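Long-range contacts in thiosulfate reductase (PDB 2VPZ), which probably reduces sulfur compounds such as polysulfide or thiosulfate, using molybdenum, two molybdopterin guanine dinucleotides and a 4Fe-4S cluster: residues E119-I124 with R523-R528; P375-P380 with E532-W537. All blocks are in the same frame, centred on the assembly; numbering follows the deposited sequence.

The two contacts lie on the same side of the chain's centre, their own centres about 17 Å apart. Their segments alternate along the chain: 119-124, 375-380, 523-528, 532-537. Contact 1 packs helix 117-134 against helix 518-528 beside the parallel sheet that holds strands 435-438 and 479-481. Contact 2 joins two loops, one of which follows directly on helix 518-528. That helix and its exit loop are therefore tied to two earlier parts of the chain, and to each other where Phe535 packs on Arg523 and Gly526. Both contacts are structural packing away from the cofactors; the side chain of Leu525, in contact 1, is about 12 Å from a bound MGD.

Contact 1. Residues E119-I124 with R523-R528; sequences EALDHI and RELGLR
Arg528, which reaches over to Leu121 and Asp122, first turns back on its own helix: NE donates to the carbonyl O of Glu524 at 2.9 Å, one turn earlier, with that oxygen close to the guanidinium plane. Arg528 NH2 adds a straighter bond, 168° at the hydrogen, to Glu524 OE1 at 3.2 Å. Two nitrogens thus hold the same residue side-on, which limits rotation of the guanidinium. The remaining nitrogen, Arg528 NH1, faces Asp122 OD1 in a salt bridge across the contact. The modelled separation is too short to take literally, so the details of this bond are doubtful, though the opposite charges do face each other. Over one face of the Arg528 guanidinium, toward its rim, lies Leu121 CB, 3.7 Å above the plane.

Leu121 is the apolar centre of the contact. Its CG stands anti to the carbonyl carbon (chi1 -77°), and the two methyls beyond it part company: Leu121 CD1 meets Glu524 CB at 3.4 Å, while Leu121 CD2 meets Leu525 CD2 at 3.4 Å. Both neighbours are crossed at about a right angle. Leu525 CD2 also touches Ile124 CG2, at 3.8 Å.

Two helices pack side by side on one face of the parallel sheet, as in an alpha/beta fold. The axes of the two short segments pass 9.9 Å apart and cross at -48°. Ile124 and Leu525 both rest on Phe436 of strand 435-438, and Ala120 and Ile124 also touch Leu480 of strand 479-481.

The charged side of the interface extends along helix 518-528. Glu524 OE2 meets Arg523 NH1 at 3.4 Å, near the plane of that second guanidinium, making Asp122, Arg528, Glu524 and Arg523 one salt-bridge network. Arg523 NE in turn is hydrogen-bonded to the carbonyl O of Trp537.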
ATOM      1  N   GLU A 119     -38.243 -58.040  -0.502  1.00 58.29           N
ATOM      2  CA  GLU A 119     -37.299 -59.135  -0.250  1.00 58.68           C
ATOM      3  C   GLU A 119     -36.143 -58.755   0.701  1.00 57.82           C
ATOM      4  O   GLU A 119     -35.784 -59.556   1.577  1.00 57.98           O
ATOM      5  CB  GLU A 119     -36.739 -59.708  -1.562  1.00 60.08           C
ATOM      6  CG  GLU A 119     -35.245 -60.058  -1.484  1.00 64.46           C
ATOM      7  CD  GLU A 119     -34.903 -61.511  -1.833  1.00 66.33           C
ATOM      8  OE1 GLU A 119     -34.396 -62.232  -0.938  1.00 67.11           O
ATOM      9  OE2 GLU A 119     -35.135 -61.927  -2.990  1.00 67.91           O
ATOM     10  N   ALA A 120     -35.563 -57.565   0.539  1.00 56.18           N
ATOM     11  CA  ALA A 120     -34.458 -57.107   1.406  1.00 54.95           C
ATOM     12  C   ALA A 120     -34.937 -56.841   2.846  1.00 54.39           C
ATOM     13  O   ALA A 120     -34.252 -57.206   3.813  1.00 53.17           O
ATOM     14  CB  ALA A 120     -33.782 -55.812   0.819  1.00 53.95           C
ATOM     15  N   LEU A 121     -36.113 -56.232   2.990  1.00 54.50           N
ATOM     16  CA  LEU A 121     -36.678 -55.954   4.307  1.00 54.15           C
ATOM     17  C   LEU A 121     -37.103 -57.234   5.086  1.00 54.03           C
ATOM     18  O   LEU A 121     -36.977 -57.277   6.312  1.00 54.18           O
ATOM     19  CB  LEU A 121     -37.848 -54.918   4.197  1.00 54.37           C
ATOM     20  CG  LEU A 121     -37.421 -53.437   4.005  1.00 55.23           C
ATOM     21  CD1 LEU A 121     -38.657 -52.523   3.850  1.00 55.89           C
ATOM     22  CD2 LEU A 121     -36.557 -52.958   5.195  1.00 54.84           C
ATOM     23  N   ASP A 122     -37.543 -58.282   4.374  1.00 54.45           N
ATOM     24  CA  ASP A 122     -37.934 -59.593   4.963  1.00 54.60           C
ATOM     25  C   ASP A 122     -36.681 -60.309   5.469  1.00 54.42           C
ATOM     26  O   ASP A 122     -36.634 -60.857   6.583  1.00 53.85           O
ATOM     27  CB  ASP A 122     -38.594 -60.543   3.956  1.00 55.91           C
ATOM     28  CG  ASP A 122     -40.070 -60.216   3.659  1.00 56.80           C
ATOM     29  OD1 ASP A 122     -40.633 -59.336   4.330  1.00 57.90           O
ATOM     30  OD2 ASP A 122     -40.635 -60.876   2.757  1.00 56.77           O
ATOM     31  N   HIS A 123     -35.675 -60.330   4.596  1.00 54.56           N
ATOM     32  CA  HIS A 123     -34.382 -60.942   4.877  1.00 54.50           C
ATOM     33  C   HIS A 123     -33.760 -60.351   6.167  1.00 54.42           C
ATOM     34  O   HIS A 123     -33.193 -61.095   6.975  1.00 54.37           O
ATOM     35  CB  HIS A 123     -33.431 -60.788   3.658  1.00 54.30           C
ATOM     36  CG  HIS A 123     -32.135 -61.518   3.759  1.00 54.20           C
ATOM     37  ND1 HIS A 123     -31.020 -60.969   4.308  1.00 55.80           N
ATOM     38  CD2 HIS A 123     -31.788 -62.761   3.399  1.00 54.76           C
ATOM     39  CE1 HIS A 123     -30.037 -61.843   4.299  1.00 55.24           C
ATOM     40  NE2 HIS A 123     -30.481 -62.949   3.748  1.00 54.91           N
ATOM     41  N   ILE A 124     -33.870 -59.040   6.386  1.00 54.53           N
ATOM     42  CA  ILE A 124     -33.331 -58.410   7.606  1.00 54.70           C
ATOM     43  C   ILE A 124     -34.138 -58.823   8.872  1.00 55.96           C
ATOM     44  O   ILE A 124     -33.544 -59.306   9.836  1.00 57.02           O
ATOM     45  CB  ILE A 124     -33.227 -56.817   7.455  1.00 52.96           C
ATOM     46  CG1 ILE A 124     -32.126 -56.443   6.467  1.00 51.30           C
ATOM     47  CG2 ILE A 124     -32.946 -56.181   8.842  1.00 51.62           C
ATOM     48  CD1 ILE A 124     -32.402 -55.176   5.623  1.00 50.94           C
ATOM     49  N   ARG A 523     -40.242 -47.553   9.760  1.00 49.20           N
ATOM     50  CA  ARG A 523     -41.603 -48.056   9.887  1.00 49.89           C
ATOM     51  C   ARG A 523     -41.764 -49.473   9.235  1.00 49.66           C
ATOM     52  O   ARG A 523     -42.354 -50.367   9.831  1.00 49.71           O
ATOM     53  CB  ARG A 523     -42.589 -47.083   9.229  1.00 50.01           C
ATOM     54  CG  ARG A 523     -44.039 -47.430   9.402  1.00 50.04           C
ATOM     55  CD  ARG A 523     -44.914 -46.273   8.992  1.00 51.33           C
ATOM     56  NE  ARG A 523     -46.312 -46.654   8.777  1.00 54.46           N
ATOM     57  CZ  ARG A 523     -46.750 -47.563   7.909  1.00 55.24           C
ATOM     58  NH1 ARG A 523     -45.904 -48.224   7.141  1.00 57.02           N
ATOM     59  NH2 ARG A 523     -48.051 -47.818   7.809  1.00 56.04           N
ATOM     60  N   GLU A 524     -41.225 -49.662   8.029  1.00 49.55           N
ATOM     61  CA  GLU A 524     -41.279 -50.952   7.309  1.00 50.20           C
ATOM     62  C   GLU A 524     -40.582 -52.119   8.040  1.00 49.83           C
ATOM     63  O   GLU A 524     -40.943 -53.284   7.860  1.00 50.54           O
ATOM     64  CB  GLU A 524     -40.740 -50.824   5.888  1.00 50.73           C
ATOM     65  CG  GLU A 524     -41.647 -50.050   4.952  1.00 52.73           C
ATOM     66  CD  GLU A 524     -43.001 -50.730   4.776  1.00 53.39           C
ATOM     67  OE1 GLU A 524     -42.999 -51.950   4.484  1.00 53.30           O
ATOM     68  OE2 GLU A 524     -44.044 -50.052   4.944  1.00 54.14           O
ATOM     69  N   LEU A 525     -39.552 -51.805   8.818  1.00 50.13           N
ATOM     70  CA  LEU A 525     -38.834 -52.813   9.601  1.00 50.52           C
ATOM     71  C   LEU A 525     -39.606 -52.997  10.930  1.00 51.18           C
ATOM     72  O   LEU A 525     -39.716 -54.116  11.447  1.00 50.09           O
ATOM     73  CB  LEU A 525     -37.355 -52.407   9.867  1.00 50.00           C
ATOM     74  CG  LEU A 525     -36.374 -52.525   8.676  1.00 51.29           C
ATOM     75  CD1 LEU A 525     -35.090 -51.683   8.876  1.00 50.44           C
ATOM     76  CD2 LEU A 525     -36.030 -54.013   8.421  1.00 50.94           C
ATOM     77  N   GLY A 526     -40.153 -51.891  11.442  1.00 51.76           N
ATOM     78  CA  GLY A 526     -40.928 -51.847  12.672  1.00 52.20           C
ATOM     79  C   GLY A 526     -42.212 -52.661  12.680  1.00 52.58           C
ATOM     80  O   GLY A 526     -42.599 -53.231  13.708  1.00 52.89           O
ATOM     81  N   LEU A 527     -42.882 -52.711  11.533  1.00 52.80           N
ATOM     82  CA  LEU A 527     -44.095 -53.508  11.350  1.00 53.40           C
ATOM     83  C   LEU A 527     -43.686 -55.024  11.284  1.00 54.31           C
ATOM     84  O   LEU A 527     -44.351 -55.870  11.896  1.00 56.63           O
ATOM     85  CB  LEU A 527     -44.912 -53.041  10.100  1.00 52.30           C
ATOM     86  CG  LEU A 527     -45.436 -51.580  10.043  1.00 51.56           C
ATOM     87  CD1 LEU A 527     -46.534 -51.413   8.959  1.00 50.73           C
ATOM     88  CD2 LEU A 527     -45.982 -51.146  11.426  1.00 50.49           C
ATOM     89  N   ARG A 528     -42.595 -55.341  10.597  1.00 53.06           N
ATOM     90  CA  ARG A 528     -42.031 -56.707  10.505  1.00 51.88           C
ATOM     91  C   ARG A 528     -41.444 -57.365  11.853  1.00 52.36           C
ATOM     92  O   ARG A 528     -41.257 -58.586  11.846  1.00 51.53           O
ATOM     93  CB  ARG A 528     -40.950 -56.763   9.363  1.00 51.35           C
ATOM     94  CG  ARG A 528     -41.412 -56.978   7.890  1.00 49.90           C
ATOM     95  CD  ARG A 528     -40.464 -56.269   6.903  1.00 49.28           C
ATOM     96  NE  ARG A 528     -41.164 -55.415   5.941  1.00 48.82           N
ATOM     97  CZ  ARG A 528     -41.517 -55.783   4.717  1.00 49.36           C
ATOM     98  NH1 ARG A 528     -41.225 -56.998   4.294  1.00 49.99           N
ATOM     99  NH2 ARG A 528     -42.162 -54.940   3.914  1.00 49.08           N
TER

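Contact 2. Residues P375-P380 with E532-W537; sequences PLPPLP and EQYFPW
A proline-rich run in the loop between helices 341-354 and 423-426 lies against the connection that leads from helix 518-528 to helix 540-551. Tyr534, buried, is the centre of the contact. Its CG is anti to the carbonyl carbon (chi1 -47°), and at the far end of the ring Tyr534 OH donates to Pro378 O at 2.7 Å, with that oxygen close to the ring plane. Pro377 O also approaches the ring edge, 3.3 Å from Tyr534 CE2. Leu379 CD1 comes in obliquely, 3.4 Å from CE2 of Tyr534, while the ring of Pro380 meets the tyrosine tip to tip, its CD 3.6 Å from CZ. A phenylalanine in place of Tyr534 would probably leave Pro378 O without this hydroxyl partner and the ring end less firmly fixed.

Nearer the start of the run, Pro377 CG sits on Gln533 CG at 3.6 Å; that same Gln533 carbon covers one face of the Tyr534 ring, toward its rim. Leu376 CD2 touches both Gln533 O and Pro536 CD, which lie on the same side of it, the latter at 3.9 Å. Helix 149-160 backs both loops, through Phe155 under Leu376 and Ala159 under Tyr534.

From Pro377 to Leu379 the backbone is extended in polyproline-II fashion, and a tyrosine hydroxyl bonded to a carbonyl of such a run is familiar from proline-rich peptides bound by SH3 domains.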
ATOM      1  N   PRO A 375     -48.105 -38.817  20.297  1.00 54.45           N
ATOM      2  CA  PRO A 375     -48.600 -39.734  21.347  1.00 53.38           C
ATOM      3  C   PRO A 375     -48.404 -41.239  21.182  1.00 53.33           C
ATOM      4  O   PRO A 375     -48.962 -41.868  20.277  1.00 53.01           O
ATOM      5  CB  PRO A 375     -50.088 -39.384  21.488  1.00 53.66           C
ATOM      6  CG  PRO A 375     -50.286 -38.148  20.629  1.00 54.36           C
ATOM      7  CD  PRO A 375     -49.251 -38.309  19.539  1.00 53.85           C
ATOM      8  N   LEU A 376     -47.651 -41.817  22.106  1.00 52.55           N
ATOM      9  CA  LEU A 376     -47.332 -43.226  22.016  1.00 52.62           C
ATOM     10  C   LEU A 376     -47.083 -43.913  23.369  1.00 52.24           C
ATOM     11  O   LEU A 376     -46.915 -43.242  24.410  1.00 51.41           O
ATOM     12  CB  LEU A 376     -46.069 -43.404  21.137  1.00 52.96           C
ATOM     13  CG  LEU A 376     -45.867 -42.966  19.666  1.00 53.26           C
ATOM     14  CD1 LEU A 376     -44.401 -43.266  19.238  1.00 53.60           C
ATOM     15  CD2 LEU A 376     -46.852 -43.701  18.726  1.00 53.49           C
ATOM     16  N   PRO A 377     -47.109 -45.265  23.368  1.00 52.01           N
ATOM     17  CA  PRO A 377     -46.853 -46.003  24.607  1.00 52.43           C
ATOM     18  C   PRO A 377     -45.359 -45.749  24.981  1.00 53.90           C
ATOM     19  O   PRO A 377     -44.542 -45.473  24.083  1.00 53.76           O
ATOM     20  CB  PRO A 377     -47.050 -47.479  24.231  1.00 51.52           C
ATOM     21  CG  PRO A 377     -47.745 -47.502  22.886  1.00 50.99           C
ATOM     22  CD  PRO A 377     -47.708 -46.100  22.316  1.00 50.97           C
ATOM     23  N   PRO A 378     -44.992 -45.778  26.288  1.00 55.33           N
ATOM     24  CA  PRO A 378     -43.581 -45.562  26.623  1.00 56.23           C
ATOM     25  C   PRO A 378     -42.687 -46.589  25.886  1.00 57.32           C
ATOM     26  O   PRO A 378     -43.138 -47.685  25.550  1.00 57.86           O
ATOM     27  CB  PRO A 378     -43.543 -45.767  28.131  1.00 56.20           C
ATOM     28  CG  PRO A 378     -44.820 -45.145  28.569  1.00 56.11           C
ATOM     29  CD  PRO A 378     -45.819 -45.646  27.493  1.00 56.36           C
ATOM     30  N   LEU A 379     -41.430 -46.256  25.640  1.00 58.29           N
ATOM     31  CA  LEU A 379     -40.517 -47.168  24.946  1.00 59.46           C
ATOM     32  C   LEU A 379     -39.915 -48.270  25.882  1.00 60.08           C
ATOM     33  O   LEU A 379     -39.679 -47.989  27.071  1.00 59.40           O
ATOM     34  CB  LEU A 379     -39.364 -46.360  24.298  1.00 59.07           C
ATOM     35  CG  LEU A 379     -39.238 -45.806  22.856  1.00 59.00           C
ATOM     36  CD1 LEU A 379     -40.465 -46.115  21.997  1.00 58.66           C
ATOM     37  CD2 LEU A 379     -38.970 -44.291  22.921  1.00 59.15           C
ATOM     38  N   PRO A 380     -39.736 -49.541  25.402  1.00 60.94           N
ATOM     39  CA  PRO A 380     -39.136 -50.463  26.376  1.00 63.03           C
ATOM     40  C   PRO A 380     -37.949 -49.780  27.169  1.00 66.08           C
ATOM     41  O   PRO A 380     -37.950 -49.772  28.398  1.00 66.50           O
ATOM     42  CB  PRO A 380     -38.670 -51.640  25.516  1.00 61.48           C
ATOM     43  CG  PRO A 380     -39.709 -51.725  24.401  1.00 60.75           C
ATOM     44  CD  PRO A 380     -40.250 -50.274  24.227  1.00 61.01           C
ATOM     45  N   GLU A 532     -45.866 -52.333  15.762  1.00 57.98           N
ATOM     46  CA  GLU A 532     -46.998 -51.612  15.195  1.00 59.11           C
ATOM     47  C   GLU A 532     -47.516 -50.499  16.176  1.00 58.54           C
ATOM     48  O   GLU A 532     -47.857 -49.420  15.699  1.00 58.17           O
ATOM     49  CB  GLU A 532     -48.104 -52.618  14.848  1.00 62.10           C
ATOM     50  CG  GLU A 532     -47.838 -54.058  15.359  1.00 66.95           C
ATOM     51  CD  GLU A 532     -47.103 -54.962  14.347  1.00 70.07           C
ATOM     52  OE1 GLU A 532     -47.593 -55.099  13.195  1.00 71.72           O
ATOM     53  OE2 GLU A 532     -46.049 -55.542  14.713  1.00 70.95           O
ATOM     54  N   GLN A 533     -47.564 -50.712  17.505  1.00 58.37           N
ATOM     55  CA  GLN A 533     -48.044 -49.635  18.422  1.00 59.46           C
ATOM     56  C   GLN A 533     -47.111 -48.428  18.256  1.00 59.47           C
ATOM     57  O   GLN A 533     -47.537 -47.254  18.375  1.00 59.52           O
ATOM     58  CB  GLN A 533     -48.117 -50.062  19.912  1.00 60.13           C
ATOM     59  CG  GLN A 533     -46.800 -50.133  20.638  1.00 61.55           C
ATOM     60  CD  GLN A 533     -46.442 -51.549  21.015  1.00 63.36           C
ATOM     61  OE1 GLN A 533     -46.342 -51.890  22.206  1.00 64.73           O
ATOM     62  NE2 GLN A 533     -46.281 -52.410  20.004  1.00 63.49           N
ATOM     63  N   TYR A 534     -45.842 -48.721  18.013  1.00 60.21           N
ATOM     64  CA  TYR A 534     -44.868 -47.682  17.663  1.00 60.64           C
ATOM     65  C   TYR A 534     -44.975 -47.812  16.052  1.00 62.10           C
ATOM     66  O   TYR A 534     -45.026 -48.914  15.497  1.00 64.26           O
ATOM     67  CB  TYR A 534     -43.418 -47.967  18.249  1.00 58.46           C
ATOM     68  CG  TYR A 534     -43.308 -48.395  19.749  1.00 56.61           C
ATOM     69  CD1 TYR A 534     -43.165 -49.738  20.089  1.00 55.87           C
ATOM     70  CD2 TYR A 534     -43.395 -47.467  20.830  1.00 55.30           C
ATOM     71  CE1 TYR A 534     -43.103 -50.182  21.415  1.00 55.17           C
ATOM     72  CE2 TYR A 534     -43.341 -47.903  22.190  1.00 55.07           C
ATOM     73  CZ  TYR A 534     -43.195 -49.266  22.461  1.00 54.95           C
ATOM     74  OH  TYR A 534     -43.176 -49.715  23.761  1.00 56.46           O
ATOM     75  N   PHE A 535     -45.159 -46.685  15.345  1.00 61.10           N
ATOM     76  CA  PHE A 535     -45.383 -46.612  13.872  1.00 60.31           C
ATOM     77  C   PHE A 535     -46.821 -46.689  13.391  1.00 59.80           C
ATOM     78  O   PHE A 535     -47.036 -46.808  12.170  1.00 61.12           O
ATOM     79  CB  PHE A 535     -44.577 -47.688  13.178  1.00 59.76           C
ATOM     80  CG  PHE A 535     -43.164 -47.620  13.381  1.00 58.88           C
ATOM     81  CD1 PHE A 535     -42.500 -48.524  14.183  1.00 58.41           C
ATOM     82  CD2 PHE A 535     -42.462 -46.520  12.871  1.00 58.79           C
ATOM     83  CE1 PHE A 535     -41.177 -48.354  14.509  1.00 58.82           C
ATOM     84  CE2 PHE A 535     -41.119 -46.320  13.164  1.00 58.72           C
ATOM     85  CZ  PHE A 535     -40.470 -47.242  14.002  1.00 59.51           C
ATOM     86  N   PRO A 536     -47.809 -46.490  14.311  1.00 58.65           N
ATOM     87  CA  PRO A 536     -49.214 -46.541  13.907  1.00 58.09           C
ATOM     88  C   PRO A 536     -49.578 -45.665  12.693  1.00 57.95           C
ATOM     89  O   PRO A 536     -50.160 -46.155  11.725  1.00 59.60           O
ATOM     90  CB  PRO A 536     -49.950 -46.147  15.175  1.00 57.77           C
ATOM     91  CG  PRO A 536     -49.103 -45.029  15.667  1.00 57.74           C
ATOM     92  CD  PRO A 536     -47.652 -45.558  15.431  1.00 58.30           C
ATOM     93  N   TRP A 537     -49.252 -44.377  12.765  1.00 56.33           N
ATOM     94  CA  TRP A 537     -49.491 -43.405  11.657  1.00 55.62           C
ATOM     95  C   TRP A 537     -49.141 -44.033  10.284  1.00 55.36           C
ATOM     96  O   TRP A 537     -48.093 -44.663  10.163  1.00 54.23           O
ATOM     97  CB  TRP A 537     -48.657 -42.107  11.833  1.00 54.00           C
ATOM     98  CG  TRP A 537     -47.222 -42.343  12.288  1.00 52.24           C
ATOM     99  CD1 TRP A 537     -46.789 -42.492  13.574  1.00 51.73           C
ATOM    100  CD2 TRP A 537     -46.034 -42.481  11.460  1.00 51.58           C
ATOM    101  NE1 TRP A 537     -45.438 -42.709  13.603  1.00 51.03           N
ATOM    102  CE2 TRP A 537     -44.944 -42.709  12.329  1.00 51.84           C
ATOM    103  CE3 TRP A 537     -45.789 -42.432  10.073  1.00 51.26           C
ATOM    104  CZ2 TRP A 537     -43.615 -42.892  11.863  1.00 51.28           C
ATOM    105  CZ3 TRP A 537     -44.460 -42.614   9.596  1.00 51.42           C
ATOM    106  CH2 TRP A 537     -43.402 -42.840  10.499  1.00 51.04           C
TER